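Long-range contacts in sugar kinase, pfkB family (Thermotoga maritima, PDB 2AJR), which probably phosphorylates a sugar phosphate using ATP, as a possible 1-phosphofructokinase of the PfkB carbohydrate kinase family: residues A[102-108]-A[120-126]; A[70-74]-A[132-136]. All blocks are in the same frame, centred on the assembly; numbering follows the deposited sequence.

Interaction 1. Residues A[102-108]-A[120-126]; sequences GETRENI and AINFPGP. With ACT (acetate ion), chain D.
Two side chains, not backbone groups, carry the pairing beyond the single regular beta pair here: Asn-107 and Arg-105 reach across to the backbone of Phe-123. Asn-107 OD1 accepts from Phe-123 N at 2.9 Å, and Arg-105 NH1 donates to Phe-123 O at 2.8 Å. Build Asn-107 with chi1 m; for Arg-105 set chi1 p, chi2 near -143° and chi3 t. Asn-107 ND2 also gives a weak hydrogen bond of 3.5 Å to O of an acetate, probably from the crystallisation liquor.

Between these two segments, regular pairing is confined to Ile-108 and Ile-121, an antiparallel hydrogen-bonded pair with CA atoms 5.1 Å apart. Ile-108 N donates to Ile-121 O at 3.0 Å and Ile-121 N to Ile-108 O at 2.8 Å; both side chains, chi1 m, lie on the same sheet face, CB to CB 4.4 Å. The axes of 105-108 and 120-122 approach to 4.9 Å, with their directions at 164°. This is the open end of the hairpin 105-112/117-122 in a small four-stranded sheet consistent with the lid of ribokinase-type sugar kinases. Strand 22-28 flanks 105-112, while Ala-120 to Asn-122 pair in parallel with a strand of the second subunit, continuing the sheet across the dimer. Glu-106 makes a salt bridge to Arg-25 of the second subunit, which also forms a cation-pi contact with Phe-123.

Toward the other end the chains run alongside as loops. Glu-103 O packs 3.4 Å from Pro-126 CD, and Gly-102 C lies 4.1 Å from Pro-126 CB. Gly-102 (phi/psi 117/161) and Gly-125 (99/172) adopt backbone angles that call for glycine.

Interaction 2. Residues A[70-74]-A[132-136]; sequences ATGFV and DVNHF
Backbone first: strand 68-75 turns a corner at Gly-72, whose phi/psi of 147/-158 call for glycine, and one turn of helix 130-144 lies over the bend. Within that turn Phe-136 N hydrogen-bonds to Asp-132 O at 2.9 Å. The nearest CA atoms across the contact are Gly-72 and Phe-136, 7.4 Å apart, so side chains fill the gap.

Aromatic packing dominates. Phe-73 (chi1 m) and Phe-136 (chi1 t) meet obliquely, centroids 5.4 Å apart and planes at 47°. Phe-73 CZ sits 3.7 Å from Phe-136 CB and 4.2 Å from Val-133 CG2. In this ribokinase-like alpha/beta fold helices pack on the faces of the large sheet, and here the helix covers the strand next to its edge: Phe-136 also touches Val-17 of the neighbouring strand 14-18, and both Phe-136 and Val-133 pack on helix 164-174.

Polar atoms touch ring edges or ring carbons. Asp-132 O lies 3.6 Å from Phe-73 CE1, near the ring plane, and Gly-72 N is 3.7 Å from Phe-136 CE1. Thr-71 OG1 comes within 3.5 Å of Phe-136 CE1 but hydrogen-bonds to Asn-96 O on strand 93-100.

With no hydrogen bond between these segments, the helix is held against the strand here by van der Waals and hydrophobic contact.

The two contacts meet where the small sheet, probably the lid, joins the main alpha/beta body. Their centres are about 17 Å apart, yet they touch: Thr-104 OG1 lies 3.2 Å from Val-74 CA, and the same hydroxyl hydrogen-bonds to Gly-75 N just beyond. After strand 68-75 the chain runs through helix 76-89 and strand 93-100 before forming the hairpin of interaction 1, then passes through the loop after strand 117-122 into helix 130-144, returning to pack over strand 68-75. Interaction 1 also faces the second subunit, whereas interaction 2 is internal to one chain. Neither touches the magnesium site of His-267, Ala-304, Arg-307 and Glu-309; the Ala-120 side chain is about 13 Å from the ion.

Interaction 1. Residues A[102-108]-A[120-126]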
# COMPACT_ATOMS: atom_id res chain seq x y z
N GLY A 102 -5.67 -11.45 12.20
CA GLY A 102 -5.09 -11.22 10.86
C GLY A 102 -5.64 -9.96 10.25
O GLY A 102 -6.68 -9.47 10.68
N GLU A 103 -4.95 -9.44 9.25
CA GLU A 103 -5.28 -8.14 8.69
C GLU A 103 -6.25 -8.18 7.52
O GLU A 103 -6.08 -8.97 6.59
CB GLU A 103 -3.99 -7.44 8.25
CG GLU A 103 -3.06 -7.08 9.41
CD GLU A 103 -3.54 -5.89 10.26
OE1 GLU A 103 -4.22 -5.01 9.71
OE2 GLU A 103 -3.21 -5.85 11.47
N THR A 104 -7.27 -7.33 7.58
CA THR A 104 -8.06 -7.04 6.41
C THR A 104 -7.13 -6.48 5.33
O THR A 104 -6.28 -5.64 5.61
CB THR A 104 -9.16 -6.04 6.71
OG1 THR A 104 -10.14 -6.66 7.56
CG2 THR A 104 -9.84 -5.57 5.40
N ARG A 105 -7.27 -6.94 4.10
CA ARG A 105 -6.33 -6.57 3.06
C ARG A 105 -6.42 -5.10 2.67
O ARG A 105 -7.48 -4.49 2.74
CB ARG A 105 -6.53 -7.45 1.84
CG ARG A 105 -7.83 -7.22 1.08
CD ARG A 105 -8.33 -8.52 0.58
NE ARG A 105 -9.58 -8.45 -0.18
CZ ARG A 105 -9.67 -8.52 -1.50
NH1 ARG A 105 -8.59 -8.63 -2.25
NH2 ARG A 105 -10.85 -8.45 -2.09
N GLU A 106 -5.30 -4.51 2.29
CA GLU A 106 -5.33 -3.20 1.67
C GLU A 106 -4.93 -3.43 0.23
O GLU A 106 -3.84 -3.91 -0.03
CB GLU A 106 -4.39 -2.21 2.36
CG GLU A 106 -4.45 -0.77 1.74
CD GLU A 106 -3.47 0.26 2.37
OE1 GLU A 106 -2.33 -0.11 2.74
OE2 GLU A 106 -3.83 1.46 2.47
N ASN A 107 -5.84 -3.11 -0.71
CA ASN A 107 -5.53 -3.16 -2.13
C ASN A 107 -5.08 -1.80 -2.63
O ASN A 107 -5.44 -0.77 -2.06
CB ASN A 107 -6.73 -3.64 -2.94
CG ASN A 107 -7.09 -5.08 -2.64
OD1 ASN A 107 -6.30 -5.81 -2.04
ND2 ASN A 107 -8.27 -5.48 -3.04
N ILE A 108 -4.29 -1.82 -3.70
CA ILE A 108 -3.72 -0.59 -4.26
C ILE A 108 -4.10 -0.45 -5.73
O ILE A 108 -3.94 -1.37 -6.50
CB ILE A 108 -2.18 -0.59 -4.09
CG1 ILE A 108 -1.83 -0.50 -2.60
CG2 ILE A 108 -1.56 0.55 -4.87
CD1 ILE A 108 -0.39 -0.75 -2.27
N ALA A 120 -3.25 -2.36 -10.78
CA ALA A 120 -3.93 -2.74 -9.53
C ALA A 120 -3.19 -3.87 -8.85
O ALA A 120 -2.71 -4.78 -9.52
CB ALA A 120 -5.38 -3.12 -9.79
N ILE A 121 -3.10 -3.80 -7.53
CA ILE A 121 -2.45 -4.84 -6.75
C ILE A 121 -3.43 -5.34 -5.69
O ILE A 121 -3.81 -4.59 -4.78
CB ILE A 121 -1.17 -4.36 -6.07
CG1 ILE A 121 -0.23 -3.71 -7.10
CG2 ILE A 121 -0.49 -5.53 -5.39
CD1 ILE A 121 0.96 -3.02 -6.49
N ASN A 122 -3.84 -6.60 -5.81
CA ASN A 122 -4.85 -7.16 -4.93
C ASN A 122 -4.28 -8.20 -4.01
O ASN A 122 -3.76 -9.24 -4.43
CB ASN A 122 -6.03 -7.73 -5.72
CG ASN A 122 -6.86 -6.62 -6.36
OD1 ASN A 122 -6.77 -5.46 -5.99
ND2 ASN A 122 -7.67 -6.99 -7.33
N PHE A 123 -4.35 -7.89 -2.74
CA PHE A 123 -3.86 -8.76 -1.72
C PHE A 123 -4.90 -9.80 -1.38
O PHE A 123 -6.08 -9.60 -1.59
CB PHE A 123 -3.41 -7.92 -0.51
CG PHE A 123 -2.02 -7.34 -0.68
CD1 PHE A 123 -1.81 -6.28 -1.55
CD2 PHE A 123 -0.93 -7.92 -0.05
CE1 PHE A 123 -0.54 -5.77 -1.74
CE2 PHE A 123 0.34 -7.40 -0.23
CZ PHE A 123 0.54 -6.35 -1.08
N PRO A 124 -4.46 -10.95 -0.87
CA PRO A 124 -5.38 -12.07 -0.77
C PRO A 124 -6.37 -12.01 0.40
O PRO A 124 -7.41 -12.64 0.32
CB PRO A 124 -4.43 -13.26 -0.57
CG PRO A 124 -3.27 -12.67 0.16
CD PRO A 124 -3.11 -11.28 -0.37
N GLY A 125 -6.03 -11.30 1.47
CA GLY A 125 -6.86 -11.29 2.67
C GLY A 125 -6.32 -12.24 3.73
O GLY A 125 -5.43 -13.02 3.46
N PRO A 126 -6.90 -12.19 4.94
CA PRO A 126 -6.44 -13.01 6.06
C PRO A 126 -6.87 -14.46 5.95
O PRO A 126 -7.87 -14.76 5.33
CB PRO A 126 -7.15 -12.39 7.26
CG PRO A 126 -8.43 -11.89 6.67
CD PRO A 126 -8.08 -11.38 5.30
C ACT D . -12.46 -3.93 -4.51
O ACT D . -11.20 -4.00 -4.19
OXT ACT D . -13.06 -2.81 -4.40
CH3 ACT D . -13.25 -5.13 -4.95

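Interaction 2. Residues A[70-74]-A[132-136]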
# COMPACT_ATOMS: atom_id res chain seq x y z
N ALA A 70 -24.17 -4.90 6.44
CA ALA A 70 -22.96 -5.39 5.79
C ALA A 70 -22.31 -6.44 6.67
O ALA A 70 -21.99 -6.16 7.83
CB ALA A 70 -21.99 -4.25 5.52
N THR A 71 -22.09 -7.64 6.13
CA THR A 71 -21.39 -8.68 6.86
C THR A 71 -20.19 -9.27 6.08
O THR A 71 -19.99 -8.98 4.90
CB THR A 71 -22.35 -9.80 7.30
OG1 THR A 71 -21.70 -10.59 8.30
CG2 THR A 71 -22.74 -10.66 6.12
N GLY A 72 -19.41 -10.11 6.77
CA GLY A 72 -18.13 -10.60 6.27
C GLY A 72 -17.10 -10.82 7.38
O GLY A 72 -17.44 -10.98 8.55
N PHE A 73 -15.82 -10.82 7.01
CA PHE A 73 -14.75 -10.93 7.99
C PHE A 73 -13.90 -9.67 7.96
O PHE A 73 -13.60 -9.18 6.89
CB PHE A 73 -13.85 -12.13 7.70
CG PHE A 73 -14.58 -13.44 7.67
CD1 PHE A 73 -15.04 -14.02 8.84
CD2 PHE A 73 -14.79 -14.11 6.47
CE1 PHE A 73 -15.72 -15.23 8.82
CE2 PHE A 73 -15.47 -15.32 6.45
CZ PHE A 73 -15.94 -15.88 7.63
N VAL A 74 -13.52 -9.15 9.12
CA VAL A 74 -12.57 -8.07 9.18
C VAL A 74 -11.56 -8.43 10.23
O VAL A 74 -11.84 -9.25 11.11
CB VAL A 74 -13.24 -6.74 9.57
CG1 VAL A 74 -14.33 -6.41 8.57
CG2 VAL A 74 -13.78 -6.80 11.00
N ASP A 132 -14.19 -19.43 12.83
CA ASP A 132 -14.64 -18.15 12.31
C ASP A 132 -15.74 -18.35 11.28
O ASP A 132 -16.75 -17.64 11.30
CB ASP A 132 -13.48 -17.37 11.66
CG ASP A 132 -12.43 -16.91 12.66
OD1 ASP A 132 -12.74 -16.81 13.88
OD2 ASP A 132 -11.28 -16.66 12.21
N VAL A 133 -15.56 -19.31 10.38
CA VAL A 133 -16.56 -19.54 9.34
C VAL A 133 -17.87 -19.98 9.99
O VAL A 133 -18.93 -19.54 9.57
CB VAL A 133 -16.05 -20.56 8.25
CG1 VAL A 133 -17.19 -21.02 7.34
CG2 VAL A 133 -14.95 -19.93 7.44
N ASN A 134 -17.80 -20.80 11.04
CA ASN A 134 -19.01 -21.23 11.75
C ASN A 134 -19.73 -20.08 12.42
O ASN A 134 -20.94 -19.95 12.31
CB ASN A 134 -18.69 -22.34 12.76
CG ASN A 134 -18.44 -23.67 12.08
OD1 ASN A 134 -18.86 -23.91 10.93
ND2 ASN A 134 -17.74 -24.56 12.77
N HIS A 135 -18.99 -19.22 13.10
CA HIS A 135 -19.58 -18.05 13.71
C HIS A 135 -20.23 -17.20 12.65
O HIS A 135 -21.31 -16.66 12.87
CB HIS A 135 -18.54 -17.23 14.45
CG HIS A 135 -18.04 -17.88 15.70
ND1 HIS A 135 -16.84 -17.55 16.27
CD2 HIS A 135 -18.58 -18.85 16.48
CE1 HIS A 135 -16.66 -18.28 17.37
NE2 HIS A 135 -17.70 -19.08 17.51
N PHE A 136 -19.59 -17.09 11.50
CA PHE A 136 -20.19 -16.36 10.40
C PHE A 136 -21.51 -16.98 9.94
O PHE A 136 -22.50 -16.27 9.72
CB PHE A 136 -19.24 -16.24 9.19
CG PHE A 136 -19.90 -15.60 8.02
CD1 PHE A 136 -19.97 -14.22 7.92
CD2 PHE A 136 -20.52 -16.36 7.05
CE1 PHE A 136 -20.61 -13.60 6.85
CE2 PHE A 136 -21.17 -15.75 5.98
CZ PHE A 136 -21.23 -14.36 5.89